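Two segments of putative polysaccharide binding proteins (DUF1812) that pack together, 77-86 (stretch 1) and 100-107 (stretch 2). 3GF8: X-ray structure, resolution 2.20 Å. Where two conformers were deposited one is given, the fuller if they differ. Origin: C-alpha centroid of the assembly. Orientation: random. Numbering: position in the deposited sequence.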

# COMPACT_ATOMS: atom_id res chain seq x y z
N TYR A 77 -17.40 -12.85 18.11
CA TYR A 77 -16.94 -11.52 17.72
C TYR A 77 -16.37 -11.56 16.31
O TYR A 77 -16.04 -12.63 15.80
N GLN A 78 -16.25 -10.40 15.68
CA GLN A 78 -15.35 -10.24 14.55
C GLN A 78 -14.23 -9.29 14.92
O GLN A 78 -14.47 -8.30 15.59
N PHE A 79 -13.01 -9.64 14.53
CA PHE A 79 -11.86 -8.77 14.72
C PHE A 79 -11.33 -8.39 13.36
O PHE A 79 -11.39 -9.18 12.40
N MSE A 80 -10.77 -7.19 13.30
CA MSE A 80 -9.95 -6.76 12.19
C MSE A 80 -8.95 -5.76 12.75
O MSE A 80 -9.02 -5.44 13.92
N ALA A 81 -8.00 -5.31 11.94
CA ALA A 81 -7.05 -4.33 12.43
C ALA A 81 -6.56 -3.39 11.33
O ALA A 81 -6.69 -3.68 10.16
N TRP A 82 -6.05 -2.23 11.76
CA TRP A 82 -5.19 -1.38 10.94
C TRP A 82 -3.88 -1.27 11.70
O TRP A 82 -3.86 -1.09 12.92
N ALA A 83 -2.78 -1.41 10.97
CA ALA A 83 -1.47 -1.42 11.57
C ALA A 83 -0.64 -0.35 10.87
O ALA A 83 -0.77 -0.12 9.67
N GLY A 84 0.22 0.30 11.66
CA GLY A 84 1.00 1.43 11.19
C GLY A 84 0.32 2.79 11.07
O GLY A 84 1.00 3.74 10.75
N ALA A 85 -1.00 2.90 11.31
CA ALA A 85 -1.72 4.16 11.02
C ALA A 85 -1.38 5.21 12.07
O ALA A 85 -1.60 5.01 13.27
N ARG A 86 -0.79 6.31 11.62
CA ARG A 86 -0.46 7.43 12.50
C ARG A 86 -0.96 8.71 11.86
O ARG A 86 -2.12 8.76 11.43
N THR A 100 -21.19 0.07 13.32
CA THR A 100 -20.89 -1.25 12.78
C THR A 100 -19.70 -1.15 11.82
O THR A 100 -19.22 -0.02 11.56
N LEU A 101 -19.22 -2.30 11.32
CA LEU A 101 -18.05 -2.37 10.44
C LEU A 101 -18.08 -1.40 9.28
O LEU A 101 -17.09 -0.77 8.99
N THR A 102 -19.23 -1.26 8.63
CA THR A 102 -19.29 -0.43 7.43
C THR A 102 -19.05 1.04 7.77
O THR A 102 -18.75 1.82 6.87
N ASP A 103 -19.18 1.42 9.05
CA ASP A 103 -18.84 2.79 9.48
C ASP A 103 -17.34 3.08 9.53
O ASP A 103 -16.95 4.26 9.64
N LEU A 104 -16.53 2.03 9.57
CA LEU A 104 -15.08 2.15 9.75
C LEU A 104 -14.41 2.43 8.40
O LEU A 104 -14.50 1.61 7.47
N LYS A 105 -13.77 3.59 8.29
CA LYS A 105 -13.15 3.98 7.04
C LYS A 105 -11.85 4.67 7.37
O LYS A 105 -11.76 5.33 8.38
N LEU A 106 -10.87 4.54 6.49
CA LEU A 106 -9.57 5.14 6.67
C LEU A 106 -9.39 6.03 5.45
O LEU A 106 -9.64 5.62 4.31
N LYS A 107 -9.02 7.28 5.69
CA LYS A 107 -8.82 8.21 4.59
C LYS A 107 -7.44 8.84 4.68
O LYS A 107 -7.05 9.33 5.73

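Which side chains face the other stretch? Along the strand of stretch 1 they alternate: Gln78, Met80 and Trp82 point toward stretch 2, while Phe79 and Ala81 point away. Leu101, Leu104 and Leu106 answer them, and Ala85 joins beyond the strand's end.

How does Met80, a selenomethionine, pack against two leucines? Its chi angles are all p, a folded rather than extended chain. Met80 CG lies 3.9 Å from Leu101 CD2, and Met80 SE comes within 3.4 Å of Leu104 CD2. Leu101 has chi1 at -93°, between wells, with chi2 t; its CD1 sits 3.8 Å from Gln78 OE1, a contact without a hydrogen bond. Gln78 is m, t, with chi3 at -66°, and its NE2 is hydrogen-bonded elsewhere in the structure.

What holds the Trp82 ring? With chi1 m and chi2 at 111°, it offers a face to Leu106, whose t, t rotamer places CD1 3.7 Å from the centroid of the Trp82 six-membered ring, a CH-pi contact. Leu106 CD1 is also 4.4 Å from Ala85 CB. Leu104, t, p, approaches the indole obliquely.

Does anything polar link the stretches? No direct hydrogen bond does, but a water accepts from Trp82 NE1 at 3.2 Å and donates a weak bond to Leu104 O at 2.9 Å, satisfying the indole nitrogen amid largely apolar packing.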

# COMPACT_ATOMS: atom_id res chain seq x y z
CB TYR A 77 -15.82 -11.06 18.67
CG TYR A 77 -16.21 -11.11 20.11
CD1 TYR A 77 -16.93 -10.07 20.70
CD2 TYR A 77 -15.90 -12.21 20.89
CE1 TYR A 77 -17.30 -10.14 22.05
CE2 TYR A 77 -16.24 -12.28 22.21
CZ TYR A 77 -16.95 -11.26 22.78
OH TYR A 77 -17.28 -11.36 24.10
CB GLN A 78 -16.08 -9.75 13.34
CG GLN A 78 -17.13 -10.71 12.89
CD GLN A 78 -17.77 -10.29 11.60
OE1 GLN A 78 -18.44 -9.27 11.53
NE2 GLN A 78 -17.56 -11.10 10.56
CB PHE A 79 -10.66 -9.43 15.45
CG PHE A 79 -10.92 -9.93 16.88
CD1 PHE A 79 -12.09 -9.68 17.57
CD2 PHE A 79 -9.89 -10.65 17.52
CE1 PHE A 79 -12.26 -10.18 18.88
CE2 PHE A 79 -10.04 -11.14 18.80
CZ PHE A 79 -11.23 -10.90 19.50
CB MSE A 80 -10.79 -6.23 10.99
CG MSE A 80 -11.73 -5.08 11.24
SE MSE A 80 -10.86 -3.38 11.26
CE MSE A 80 -10.10 -3.29 9.45
CB ALA A 81 -5.89 -5.01 13.11
CB TRP A 82 -5.78 0.01 10.76
CG TRP A 82 -6.92 0.10 9.82
CD1 TRP A 82 -8.23 0.36 10.15
CD2 TRP A 82 -6.88 -0.04 8.39
NE1 TRP A 82 -9.00 0.37 9.00
CE2 TRP A 82 -8.20 0.14 7.92
CE3 TRP A 82 -5.85 -0.29 7.47
CZ2 TRP A 82 -8.52 0.06 6.56
CZ3 TRP A 82 -6.16 -0.36 6.13
CH2 TRP A 82 -7.48 -0.18 5.68
CB ALA A 83 -0.81 -2.82 11.45
CB ALA A 85 -3.25 3.96 10.90
CB ARG A 86 1.04 7.46 12.80
CG ARG A 86 1.49 6.21 13.58
CD ARG A 86 2.98 6.29 13.85
NE ARG A 86 3.53 5.09 14.45
CZ ARG A 86 3.60 4.87 15.76
NH1 ARG A 86 3.15 5.76 16.62
NH2 ARG A 86 4.11 3.73 16.20
CB THR A 100 -22.09 -1.78 12.01
OG1 THR A 100 -22.29 -0.97 10.86
CG2 THR A 100 -23.35 -1.74 12.88
CB LEU A 101 -17.87 -3.79 9.84
CG LEU A 101 -16.97 -4.78 10.57
CD1 LEU A 101 -17.12 -6.14 9.92
CD2 LEU A 101 -15.51 -4.35 10.57
CB THR A 102 -20.61 -0.62 6.67
OG1 THR A 102 -21.71 -0.16 7.48
CG2 THR A 102 -20.83 -2.13 6.29
CB ASP A 103 -19.39 3.08 10.88
CG ASP A 103 -20.91 3.15 10.92
OD1 ASP A 103 -21.51 3.62 9.94
OD2 ASP A 103 -21.51 2.74 11.94
CB LEU A 104 -14.48 0.87 10.36
CG LEU A 104 -13.02 0.97 10.79
CD1 LEU A 104 -12.92 2.02 11.83
CD2 LEU A 104 -12.46 -0.34 11.32
CB LYS A 105 -14.06 4.93 6.30
CG LYS A 105 -15.48 4.40 6.12
CD LYS A 105 -16.33 5.36 5.35
CE LYS A 105 -17.64 4.72 5.02
NZ LYS A 105 -18.61 5.74 4.71
CB LEU A 106 -8.51 4.06 6.77
CG LEU A 106 -7.03 4.48 6.98
CD1 LEU A 106 -6.25 3.42 7.73
CD2 LEU A 106 -6.37 4.74 5.67
CB LYS A 107 -9.93 9.25 4.56
CG LYS A 107 -9.77 10.22 3.42
CD LYS A 107 -10.80 11.32 3.43
CE LYS A 107 -11.98 10.98 2.52
NZ LYS A 107 -13.03 12.03 2.56
O HOH W 1 -11.69 0.99 7.31